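Local coordinates for Poly(A) RNA polymerase GLD2 (Rattus norvegicus, PDB 6LBK), which probably adds successive AMP units from ATP to the 3' ends of selected cytoplasmic mRNAs and a single nucleotide to specific microRNAs, at residues 229-241 with 293-307. The protein carries 1 engineered substitution. Residues are numbered along the deposited sequence; the frame is centred on the assembly and turned at random.
Sequences LVLMVLHYLQTLP and YYATEFDWNTQMISV
Tyr294 and Met232 interlock on helices 283-297 and 226-239, whose short segments cross at 71°. Followed outward, Met232 CB lies 3.6 Å from Tyr294 CZ, CG sits beside the hydroxyl end of that ring and 4.0 Å from Ile305 CD1, SD makes a longer Met-aromatic contact above the face, and the bend at chi3 (63°) folds CE back over the ring, 3.8 Å from its centroid and almost on the normal. The unbranched, flexible thioether can bend this way and lay its methyl on the ring. Tyrosine suits the other side, offering a face to the methyl and a hydroxyl that donates from OH to Met232 O at 2.7 Å, tilted from the carbonyl plane; Tyr236 N reaches the same oxygen from the opposite face. A phenylalanine in place of Tyr294 would probably deprive Met232 O of this second donor.

His235 gives Ile305 CG1 a flat face, 3.9 Å from its centroid, and its edge nitrogen NE2 shares a 3.2 Å hydrogen bond with Tyr293 OH. Gln238 is long enough for NE2 to donate to Val307 O at 3.2 Å and to Pro246 O. Residues 293-307, in the PAP-associated range, thus pack on helix 226-239, Val307 CG2 lying 4.0 Å from Leu231 CD2; three hydrogen bonds give direction to a largely apolar, CH-pi interface.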
# COMPACT_ATOMS: atom_id res chain seq x y z
N LEU A 229 -4.44 4.62 1.31
CA LEU A 229 -3.78 5.79 0.76
C LEU A 229 -3.34 5.56 -0.68
O LEU A 229 -3.52 6.42 -1.53
CB LEU A 229 -2.57 6.18 1.60
CG LEU A 229 -2.69 7.17 2.73
CD1 LEU A 229 -1.33 7.24 3.32
CD2 LEU A 229 -3.11 8.53 2.19
N VAL A 230 -2.65 4.44 -0.92
CA VAL A 230 -2.18 4.12 -2.27
C VAL A 230 -3.34 4.12 -3.23
O VAL A 230 -3.23 4.61 -4.35
CB VAL A 230 -1.45 2.75 -2.29
CG1 VAL A 230 -1.06 2.41 -3.71
CG2 VAL A 230 -0.20 2.81 -1.43
N LEU A 231 -4.46 3.56 -2.82
CA LEU A 231 -5.63 3.55 -3.69
C LEU A 231 -6.17 4.95 -3.86
O LEU A 231 -6.72 5.27 -4.91
CB LEU A 231 -6.71 2.61 -3.12
CG LEU A 231 -6.47 1.08 -3.09
CD1 LEU A 231 -7.69 0.31 -2.54
CD2 LEU A 231 -6.07 0.51 -4.43
N MET A 232 -5.98 5.82 -2.87
CA MET A 232 -6.50 7.18 -2.97
C MET A 232 -5.62 8.04 -3.89
O MET A 232 -6.14 8.82 -4.70
CB MET A 232 -6.58 7.80 -1.58
CG MET A 232 -7.77 7.33 -0.76
SD MET A 232 -7.53 7.72 1.01
CE MET A 232 -7.46 9.50 1.02
N VAL A 233 -4.30 7.91 -3.75
CA VAL A 233 -3.37 8.52 -4.71
C VAL A 233 -3.69 8.06 -6.12
O VAL A 233 -3.80 8.87 -7.03
CB VAL A 233 -1.91 8.20 -4.33
CG1 VAL A 233 -0.97 8.84 -5.31
CG2 VAL A 233 -1.58 8.66 -2.95
N LEU A 234 -3.79 6.73 -6.33
CA LEU A 234 -4.08 6.22 -7.67
C LEU A 234 -5.43 6.72 -8.18
O LEU A 234 -5.56 7.06 -9.36
CB LEU A 234 -4.03 4.68 -7.71
CG LEU A 234 -2.77 3.86 -7.37
CD1 LEU A 234 -3.00 2.42 -7.67
CD2 LEU A 234 -1.53 4.33 -8.16
N HIS A 235 -6.44 6.81 -7.31
CA HIS A 235 -7.71 7.40 -7.71
C HIS A 235 -7.54 8.88 -8.12
O HIS A 235 -8.09 9.31 -9.14
CB HIS A 235 -8.71 7.26 -6.57
CG HIS A 235 -9.96 8.04 -6.78
ND1 HIS A 235 -10.97 7.62 -7.61
CD2 HIS A 235 -10.34 9.25 -6.31
CE1 HIS A 235 -11.94 8.51 -7.62
NE2 HIS A 235 -11.58 9.52 -6.85
N TYR A 236 -6.80 9.66 -7.32
CA TYR A 236 -6.57 11.06 -7.67
C TYR A 236 -5.92 11.17 -9.05
O TYR A 236 -6.33 12.00 -9.87
CB TYR A 236 -5.71 11.80 -6.61
CG TYR A 236 -5.30 13.22 -7.06
CD1 TYR A 236 -6.26 14.23 -7.27
CD2 TYR A 236 -3.96 13.55 -7.30
CE1 TYR A 236 -5.88 15.55 -7.72
CE2 TYR A 236 -3.59 14.85 -7.74
CZ TYR A 236 -4.55 15.82 -7.95
OH TYR A 236 -4.14 17.04 -8.37
N LEU A 237 -4.92 10.33 -9.30
CA LEU A 237 -4.28 10.31 -10.61
C LEU A 237 -5.21 9.81 -11.70
O LEU A 237 -5.03 10.17 -12.87
CB LEU A 237 -3.02 9.44 -10.56
CG LEU A 237 -1.85 9.85 -9.65
CD1 LEU A 237 -0.72 8.77 -9.69
CD2 LEU A 237 -1.32 11.25 -10.01
N GLN A 238 -6.23 9.02 -11.35
CA GLN A 238 -7.11 8.43 -12.36
C GLN A 238 -8.21 9.36 -12.82
O GLN A 238 -8.71 9.20 -13.94
CB GLN A 238 -7.73 7.14 -11.81
CG GLN A 238 -6.88 5.90 -11.98
CD GLN A 238 -7.51 4.69 -11.32
OE1 GLN A 238 -8.20 4.83 -10.31
NE2 GLN A 238 -7.31 3.51 -11.91
N THR A 239 -8.58 10.34 -12.01
CA THR A 239 -9.73 11.19 -12.26
C THR A 239 -9.37 12.63 -12.61
O THR A 239 -10.27 13.46 -12.78
CB THR A 239 -10.64 11.12 -11.04
OG1 THR A 239 -9.82 11.22 -9.87
CG2 THR A 239 -11.40 9.80 -11.01
N LEU A 240 -8.08 12.93 -12.83
CA LEU A 240 -7.69 14.26 -13.26
C LEU A 240 -8.32 14.57 -14.61
O LEU A 240 -8.63 13.65 -15.38
CB LEU A 240 -6.17 14.41 -13.34
CG LEU A 240 -5.43 14.52 -11.99
CD1 LEU A 240 -3.89 14.49 -12.11
CD2 LEU A 240 -5.90 15.76 -11.23
N PRO A 241 -8.58 15.85 -14.89
CA PRO A 241 -9.14 16.24 -16.20
C PRO A 241 -8.44 15.62 -17.40
O PRO A 241 -9.11 15.11 -18.31
CB PRO A 241 -8.98 17.76 -16.18
CG PRO A 241 -9.08 18.11 -14.73
CD PRO A 241 -8.39 17.02 -14.01
N TYR A 293 -7.71 18.01 -3.20
CA TYR A 293 -8.84 17.23 -3.69
C TYR A 293 -9.58 16.57 -2.55
O TYR A 293 -10.82 16.62 -2.49
CB TYR A 293 -8.34 16.20 -4.70
CG TYR A 293 -9.41 15.27 -5.22
CD1 TYR A 293 -10.38 15.71 -6.11
CD2 TYR A 293 -9.41 13.91 -4.85
CE1 TYR A 293 -11.34 14.85 -6.60
CE2 TYR A 293 -10.38 13.04 -5.33
CZ TYR A 293 -11.34 13.49 -6.19
OH TYR A 293 -12.28 12.59 -6.65
N TYR A 294 -8.85 15.93 -1.65
CA TYR A 294 -9.48 15.26 -0.54
C TYR A 294 -9.82 16.22 0.59
O TYR A 294 -10.74 15.94 1.37
CB TYR A 294 -8.57 14.11 -0.07
CG TYR A 294 -8.54 12.91 -1.02
CD1 TYR A 294 -9.68 12.16 -1.26
CD2 TYR A 294 -7.36 12.51 -1.64
CE1 TYR A 294 -9.66 11.06 -2.11
CE2 TYR A 294 -7.33 11.40 -2.49
CZ TYR A 294 -8.48 10.67 -2.71
OH TYR A 294 -8.45 9.61 -3.57
N ALA A 295 -9.13 17.37 0.70
CA ALA A 295 -9.49 18.37 1.70
C ALA A 295 -10.79 19.09 1.36
O ALA A 295 -11.48 19.55 2.28
CB ALA A 295 -8.36 19.38 1.86
N THR A 296 -11.11 19.25 0.09
CA THR A 296 -12.20 20.15 -0.27
C THR A 296 -13.27 19.54 -1.16
O THR A 296 -14.44 19.92 -1.04
CB THR A 296 -11.63 21.39 -0.97
OG1 THR A 296 -11.22 21.06 -2.30
CG2 THR A 296 -10.46 21.97 -0.18
N GLU A 297 -12.91 18.68 -2.11
CA GLU A 297 -13.85 18.28 -3.16
C GLU A 297 -14.50 16.92 -2.97
O GLU A 297 -15.62 16.72 -3.45
CB GLU A 297 -13.17 18.31 -4.53
CG GLU A 297 -13.76 19.39 -5.43
CD GLU A 297 -13.05 19.49 -6.77
OE1 GLU A 297 -12.28 18.56 -7.10
OE2 GLU A 297 -13.29 20.51 -7.48
N PHE A 298 -13.85 15.97 -2.30
CA PHE A 298 -14.32 14.59 -2.29
C PHE A 298 -15.27 14.35 -1.13
O PHE A 298 -14.87 14.43 0.04
CB PHE A 298 -13.15 13.60 -2.20
CG PHE A 298 -13.59 12.15 -2.02
CD1 PHE A 298 -14.17 11.45 -3.07
CD2 PHE A 298 -13.43 11.50 -0.81
CE1 PHE A 298 -14.58 10.13 -2.91
CE2 PHE A 298 -13.84 10.16 -0.65
CZ PHE A 298 -14.40 9.49 -1.70
N ASP A 299 -16.48 13.92 -1.47
CA ASP A 299 -17.57 13.74 -0.51
C ASP A 299 -17.50 12.33 0.11
O ASP A 299 -18.03 11.35 -0.43
CB ASP A 299 -18.91 14.00 -1.19
CG ASP A 299 -20.05 14.07 -0.21
OD1 ASP A 299 -19.78 14.05 1.01
OD2 ASP A 299 -21.22 14.19 -0.67
N TRP A 300 -16.81 12.24 1.26
CA TRP A 300 -16.71 10.99 2.00
C TRP A 300 -18.07 10.35 2.22
O TRP A 300 -18.19 9.12 2.25
CB TRP A 300 -16.06 11.23 3.36
CG TRP A 300 -14.93 12.18 3.34
CD1 TRP A 300 -15.00 13.52 3.60
CD2 TRP A 300 -13.56 11.89 3.06
NE1 TRP A 300 -13.75 14.07 3.51
CE2 TRP A 300 -12.85 13.10 3.17
CE3 TRP A 300 -12.86 10.72 2.73
CZ2 TRP A 300 -11.48 13.18 2.96
CZ3 TRP A 300 -11.49 10.80 2.52
CH2 TRP A 300 -10.82 12.01 2.64
N ASN A 301 -19.10 11.18 2.44
CA ASN A 301 -20.38 10.71 2.94
C ASN A 301 -21.26 10.10 1.85
O ASN A 301 -22.21 9.38 2.18
CB ASN A 301 -21.14 11.86 3.62
CG ASN A 301 -20.30 12.56 4.67
OD1 ASN A 301 -19.10 12.30 4.82
ND2 ASN A 301 -20.92 13.46 5.41
N THR A 302 -20.97 10.35 0.58
CA THR A 302 -21.81 9.81 -0.48
C THR A 302 -21.09 8.89 -1.45
O THR A 302 -21.76 8.10 -2.14
CB THR A 302 -22.45 10.95 -1.29
OG1 THR A 302 -21.41 11.72 -1.91
CG2 THR A 302 -23.29 11.84 -0.38
N GLN A 303 -19.75 8.94 -1.53
CA GLN A 303 -19.06 8.20 -2.58
C GLN A 303 -17.96 7.29 -2.05
O GLN A 303 -17.44 7.44 -0.95
CB GLN A 303 -18.48 9.13 -3.65
CG GLN A 303 -19.55 9.64 -4.60
CD GLN A 303 -18.97 10.16 -5.88
OE1 GLN A 303 -17.89 10.76 -5.89
NE2 GLN A 303 -19.69 9.95 -6.99
N MET A 304 -17.63 6.33 -2.90
CA MET A 304 -16.59 5.35 -2.67
C MET A 304 -15.64 5.38 -3.85
O MET A 304 -16.03 5.63 -5.00
CB MET A 304 -17.13 3.92 -2.49
CG MET A 304 -17.46 3.20 -3.78
SD MET A 304 -17.67 1.42 -3.53
CE MET A 304 -17.86 0.90 -5.23
N ILE A 305 -14.38 5.16 -3.54
CA ILE A 305 -13.27 5.25 -4.49
C ILE A 305 -13.02 3.89 -5.12
O ILE A 305 -12.70 2.92 -4.42
CB ILE A 305 -12.02 5.77 -3.77
CG1 ILE A 305 -12.13 7.30 -3.59
CG2 ILE A 305 -10.73 5.29 -4.48
CD1 ILE A 305 -11.42 7.79 -2.35
N SER A 306 -13.16 3.81 -6.45
CA SER A 306 -13.01 2.55 -7.16
C SER A 306 -11.85 2.70 -8.15
O SER A 306 -12.02 3.28 -9.24
CB SER A 306 -14.28 2.16 -7.87
OG SER A 306 -14.03 1.07 -8.73
N VAL A 307 -10.66 2.23 -7.75
CA VAL A 307 -9.54 2.13 -8.69
C VAL A 307 -9.87 1.13 -9.80
O VAL A 307 -9.39 1.26 -10.93
CB VAL A 307 -8.23 1.78 -7.96
CG1 VAL A 307 -7.15 1.34 -8.95
CG2 VAL A 307 -7.72 2.98 -7.11